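Long-range contact in D-alanyl transferase DltD (Enterococcus faecalis, PDB 6O93), which probably transfers D-alanine in the D-alanylation of lipoteichoic acid, a step of cell wall biogenesis in this Gram-positive bacterium: residues A[113-124]-A[147-157]. Residues are numbered along the deposited sequence; the frame is centred on the assembly and turned at random.
Sequences VPNDSFGAHYSQ and RLTKFPVVQKD. With PO4 (phosphate ion), chain E.
Phe118 carries CG opposite its backbone N (chi1 177°) and Phe151 carries CG opposite its carbonyl carbon, beside N (chi1 -65°), which turns both rings into the interface. The rings come face to face, centroids 4.3 Å apart and planes inclined by 22°, with Phe118 CB also lying over the Phe151 face in a CH-pi contact. Aliphatic groups meet other parts of the Phe118 ring. Leu148 CD2 touches Phe118 CZ at 3.3 Å, and Val153 CG1 and Val154 CG2 sit at the ring's edge. Four residues on, Tyr122 lays a ring face over Val153 CG1, while Tyr122 CD2 meets Val153 CG2 at 3.8 Å. Gly119, bare of side chain, lets Val153 close in, its CG1 4.0 Å from Gly119 CA. At the other end Val113 CG1 packs against Phe151 CZ.

Around this apolar centre, water mediates the polar contacts. One molecule donates to both Asn115 OD1 and Lys150 O; another links Asn115 O to Val153 N; a third joins Val113 O to Arg147 NH2, Arg147 being salt-bridged through NE to Asp275. A fourth gathers Tyr122 OH, Gln124 NE2 and Asp157 OD2, 2.7 Å from the carboxylate oxygen, which Tyr128 also binds. Leu81 of helix 80-90 touches both phenylalanines, so that helix also packs against the pair.

The example illustrates an aromatic stack between short helices with bridging waters at its periphery: a face-to-face Phe-Phe pair joins helix 115-121 to the type I beta turn Leu148-Phe151, which links helices 139-148 and 152-155, within the largely helical region between strands 98-102 and 289-294 of a five-stranded parallel-sheet fold consistent with the SGNH-hydrolase clan.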
loop_
_atom_site.group_PDB
_atom_site.type_symbol
_atom_site.label_atom_id
_atom_site.label_comp_id
_atom_site.label_asym_id
_atom_site.label_seq_id
_atom_site.Cartn_x
_atom_site.Cartn_y
_atom_site.Cartn_z
ATOM N N VAL A 113 -9.549 9.550 -1.228
ATOM C CA VAL A 113 -10.043 8.182 -1.044
ATOM C C VAL A 113 -11.557 8.216 -0.860
ATOM O O VAL A 113 -12.063 9.013 -0.047
ATOM C CB VAL A 113 -9.353 7.514 0.160
ATOM C CG1 VAL A 113 -9.657 8.260 1.453
ATOM C CG2 VAL A 113 -9.777 6.055 0.266
ATOM N N PRO A 114 -12.325 7.400 -1.585
ATOM C CA PRO A 114 -13.784 7.419 -1.412
ATOM C C PRO A 114 -14.199 7.015 -0.004
ATOM O O PRO A 114 -13.487 6.289 0.695
ATOM C CB PRO A 114 -14.278 6.404 -2.452
ATOM C CG PRO A 114 -13.182 6.332 -3.467
ATOM C CD PRO A 114 -11.912 6.539 -2.707
ATOM N N ASN A 115 -15.377 7.493 0.409
ATOM C CA ASN A 115 -15.897 7.165 1.736
ATOM C C ASN A 115 -15.954 5.657 1.953
ATOM O O ASN A 115 -15.507 5.148 2.987
ATOM C CB ASN A 115 -17.288 7.774 1.926
ATOM C CG ASN A 115 -17.255 9.279 2.093
ATOM O OD1 ASN A 115 -16.225 9.859 2.429
ATOM N ND2 ASN A 115 -18.397 9.921 1.873
ATOM N N ASP A 116 -16.506 4.923 0.981
ATOM C CA ASP A 116 -16.707 3.489 1.154
ATOM C C ASP A 116 -15.392 2.723 1.132
ATOM O O ASP A 116 -15.301 1.641 1.721
ATOM C CB ASP A 116 -17.639 2.952 0.067
ATOM C CG ASP A 116 -19.019 3.576 0.119
ATOM O OD1 ASP A 116 -19.386 4.120 1.182
ATOM O OD2 ASP A 116 -19.737 3.515 -0.902
ATOM N N SER A 117 -14.372 3.250 0.451
ATOM C CA SER A 117 -13.076 2.579 0.443
ATOM C C SER A 117 -12.399 2.698 1.800
ATOM O O SER A 117 -11.877 1.713 2.335
ATOM C CB SER A 117 -12.189 3.156 -0.659
ATOM O OG SER A 117 -12.663 2.765 -1.934
ATOM N N PHE A 118 -12.394 3.902 2.376
ATOM C CA PHE A 118 -11.872 4.055 3.727
ATOM C C PHE A 118 -12.725 3.286 4.728
ATOM O O PHE A 118 -12.193 2.606 5.612
ATOM C CB PHE A 118 -11.808 5.532 4.110
ATOM C CG PHE A 118 -11.338 5.759 5.514
ATOM C CD1 PHE A 118 -9.989 5.896 5.789
ATOM C CD2 PHE A 118 -12.242 5.813 6.563
ATOM C CE1 PHE A 118 -9.549 6.090 7.088
ATOM C CE2 PHE A 118 -11.811 6.008 7.858
ATOM C CZ PHE A 118 -10.462 6.147 8.121
ATOM N N GLY A 119 -14.050 3.380 4.600
ATOM C CA GLY A 119 -14.927 2.721 5.554
ATOM C C GLY A 119 -14.795 1.211 5.530
ATOM O O GLY A 119 -14.881 0.555 6.573
ATOM N N ALA A 120 -14.584 0.634 4.343
ATOM C CA ALA A 120 -14.461 -0.814 4.236
ATOM C C ALA A 120 -13.226 -1.341 4.952
ATOM O O ALA A 120 -13.207 -2.510 5.343
ATOM C CB ALA A 120 -14.424 -1.239 2.768
ATOM N N HIS A 121 -12.205 -0.506 5.142
ATOM C CA HIS A 121 -10.956 -0.933 5.764
ATOM C C HIS A 121 -10.686 -0.226 7.086
ATOM O O HIS A 121 -9.590 -0.370 7.644
ATOM C CB HIS A 121 -9.795 -0.706 4.794
ATOM C CG HIS A 121 -9.993 -1.378 3.474
ATOM N ND1 HIS A 121 -10.470 -0.713 2.364
ATOM C CD2 HIS A 121 -9.816 -2.665 3.094
ATOM C CE1 HIS A 121 -10.560 -1.558 1.353
ATOM N NE2 HIS A 121 -10.169 -2.749 1.770
ATOM N N TYR A 122 -11.652 0.525 7.604
ATOM C CA TYR A 122 -11.464 1.230 8.862
ATOM C C TYR A 122 -11.272 0.241 10.004
ATOM O O TYR A 122 -12.073 -0.681 10.188
ATOM C CB TYR A 122 -12.666 2.133 9.128
ATOM C CG TYR A 122 -12.736 2.690 10.530
ATOM C CD1 TYR A 122 -11.876 3.699 10.944
ATOM C CD2 TYR A 122 -13.673 2.215 11.437
ATOM C CE1 TYR A 122 -11.942 4.215 12.223
ATOM C CE2 TYR A 122 -13.750 2.724 12.716
ATOM C CZ TYR A 122 -12.883 3.724 13.104
ATOM O OH TYR A 122 -12.955 4.234 14.378
ATOM N N SER A 123 -10.203 0.436 10.773
ATOM C CA SER A 123 -9.882 -0.408 11.920
ATOM C C SER A 123 -10.191 0.363 13.197
ATOM O O SER A 123 -9.467 1.298 13.556
ATOM C CB SER A 123 -8.417 -0.840 11.887
ATOM O OG SER A 123 -8.077 -1.579 13.049
ATOM N N GLN A 124 -11.265 -0.029 13.884
ATOM C CA GLN A 124 -11.568 0.583 15.172
ATOM C C GLN A 124 -10.504 0.233 16.204
ATOM O O GLN A 124 -10.145 1.068 17.044
ATOM C CB GLN A 124 -12.948 0.145 15.650
ATOM C CG GLN A 124 -13.448 0.919 16.860
ATOM C CD GLN A 124 -14.850 0.514 17.272
ATOM O OE1 GLN A 124 -15.067 -0.575 17.805
ATOM N NE2 GLN A 124 -15.813 1.391 17.025
ATOM N N ARG A 147 -8.971 14.594 9.122
ATOM C CA ARG A 147 -9.417 13.762 8.009
ATOM C C ARG A 147 -10.461 12.748 8.457
ATOM O O ARG A 147 -11.460 12.531 7.763
ATOM C CB ARG A 147 -8.223 13.049 7.371
ATOM C CG ARG A 147 -7.234 13.975 6.682
ATOM C CD ARG A 147 -7.764 14.502 5.351
ATOM N NE ARG A 147 -7.904 13.435 4.360
ATOM C CZ ARG A 147 -9.013 13.161 3.675
ATOM N NH1 ARG A 147 -10.118 13.879 3.835
ATOM N NH2 ARG A 147 -9.010 12.159 2.807
ATOM N N LEU A 148 -10.250 12.117 9.615
ATOM C CA LEU A 148 -11.156 11.061 10.053
ATOM C C LEU A 148 -12.573 11.586 10.251
ATOM O O LEU A 148 -13.547 10.878 9.966
ATOM C CB LEU A 148 -10.638 10.424 11.342
ATOM C CG LEU A 148 -9.369 9.579 11.231
ATOM C CD1 LEU A 148 -9.015 8.999 12.590
ATOM C CD2 LEU A 148 -9.522 8.476 10.201
ATOM N N THR A 149 -12.716 12.823 10.734
ATOM C CA THR A 149 -14.045 13.391 10.931
ATOM C C THR A 149 -14.797 13.596 9.625
ATOM O O THR A 149 -15.991 13.907 9.663
ATOM C CB THR A 149 -13.967 14.733 11.666
ATOM O OG1 THR A 149 -13.225 15.678 10.881
ATOM C CG2 THR A 149 -13.314 14.565 13.029
ATOM N N LYS A 150 -14.139 13.439 8.479
ATOM C CA LYS A 150 -14.796 13.623 7.194
ATOM C C LYS A 150 -15.491 12.365 6.692
ATOM O O LYS A 150 -16.236 12.445 5.710
ATOM C CB LYS A 150 -13.781 14.090 6.144
ATOM C CG LYS A 150 -13.087 15.406 6.484
ATOM C CD LYS A 150 -14.068 16.570 6.516
ATOM C CE LYS A 150 -13.353 17.904 6.696
ATOM N NZ LYS A 150 -12.683 18.022 8.025
ATOM N N PHE A 151 -15.281 11.206 7.344
ATOM C CA PHE A 151 -15.804 9.956 6.813
ATOM C C PHE A 151 -16.999 9.457 7.618
ATOM O O PHE A 151 -16.988 9.523 8.852
ATOM C CB PHE A 151 -14.711 8.883 6.795
ATOM C CG PHE A 151 -13.584 9.208 5.866
ATOM C CD1 PHE A 151 -13.666 8.888 4.522
ATOM C CD2 PHE A 151 -12.459 9.866 6.326
ATOM C CE1 PHE A 151 -12.637 9.201 3.659
ATOM C CE2 PHE A 151 -11.430 10.181 5.467
ATOM C CZ PHE A 151 -11.520 9.850 4.132
ATOM N N PRO A 152 -18.044 8.950 6.950
ATOM C CA PRO A 152 -19.238 8.517 7.699
ATOM C C PRO A 152 -18.963 7.428 8.722
ATOM O O PRO A 152 -19.604 7.410 9.779
ATOM C CB PRO A 152 -20.185 8.027 6.593
ATOM C CG PRO A 152 -19.727 8.716 5.358
ATOM C CD PRO A 152 -18.246 8.866 5.493
ATOM N N VAL A 153 -18.037 6.507 8.444
ATOM C CA VAL A 153 -17.799 5.414 9.383
ATOM C C VAL A 153 -17.343 5.955 10.730
ATOM O O VAL A 153 -17.578 5.330 11.772
ATOM C CB VAL A 153 -16.780 4.415 8.804
ATOM C CG1 VAL A 153 -15.378 5.007 8.821
ATOM C CG2 VAL A 153 -16.826 3.106 9.585
ATOM N N VAL A 154 -16.695 7.117 10.734
ATOM C CA VAL A 154 -16.242 7.754 11.964
ATOM C C VAL A 154 -17.310 8.674 12.543
ATOM O O VAL A 154 -17.456 8.769 13.765
ATOM C CB VAL A 154 -14.932 8.522 11.691
ATOM C CG1 VAL A 154 -14.578 9.425 12.868
ATOM C CG2 VAL A 154 -13.799 7.547 11.395
ATOM N N GLN A 155 -18.075 9.350 11.680
ATOM C CA GLN A 155 -19.040 10.338 12.152
ATOM C C GLN A 155 -20.131 9.708 13.006
ATOM O O GLN A 155 -20.731 10.392 13.842
ATOM C CB GLN A 155 -19.664 11.072 10.966
ATOM C CG GLN A 155 -18.685 11.968 10.217
ATOM C CD GLN A 155 -19.245 12.467 8.899
ATOM O OE1 GLN A 155 -20.344 12.086 8.498
ATOM N NE2 GLN A 155 -18.491 13.321 8.221
ATOM N N LYS A 156 -20.412 8.422 12.814
ATOM C CA LYS A 156 -21.420 7.752 13.626
ATOM C C LYS A 156 -20.897 7.359 15.003
ATOM O O LYS A 156 -21.671 6.854 15.821
ATOM C CB LYS A 156 -21.939 6.513 12.893
ATOM C CG LYS A 156 -20.891 5.436 12.682
ATOM C CD LYS A 156 -21.429 4.295 11.840
ATOM C CE LYS A 156 -20.448 3.134 11.800
ATOM N NZ LYS A 156 -20.928 2.026 10.932
ATOM N N ASP A 157 -19.613 7.582 15.272
ATOM C CA ASP A 157 -18.993 7.286 16.562
ATOM C C ASP A 157 -18.863 8.610 17.311
ATOM O O ASP A 157 -17.923 9.375 17.084
ATOM C CB ASP A 157 -17.643 6.607 16.353
ATOM C CG ASP A 157 -17.024 6.111 17.643
ATOM O OD1 ASP A 157 -17.344 6.659 18.718
ATOM O OD2 ASP A 157 -16.206 5.170 17.575
HETATM P P PO4 E . -21.324 7.071 0.163
HETATM O O1 PO4 E . -20.713 7.596 1.441
HETATM O O2 PO4 E . -20.355 7.260 -0.980
HETATM O O3 PO4 E . -22.600 7.824 -0.126
HETATM O O4 PO4 E . -21.627 5.600 0.322
HETATM O O HOH W 1 -11.086 11.572 0.744
HETATM O O HOH W 2 -16.602 6.066 5.691
HETATM O O HOH W 3 -15.332 12.309 3.136
HETATM O O HOH W 4 -15.413 3.832 15.414
#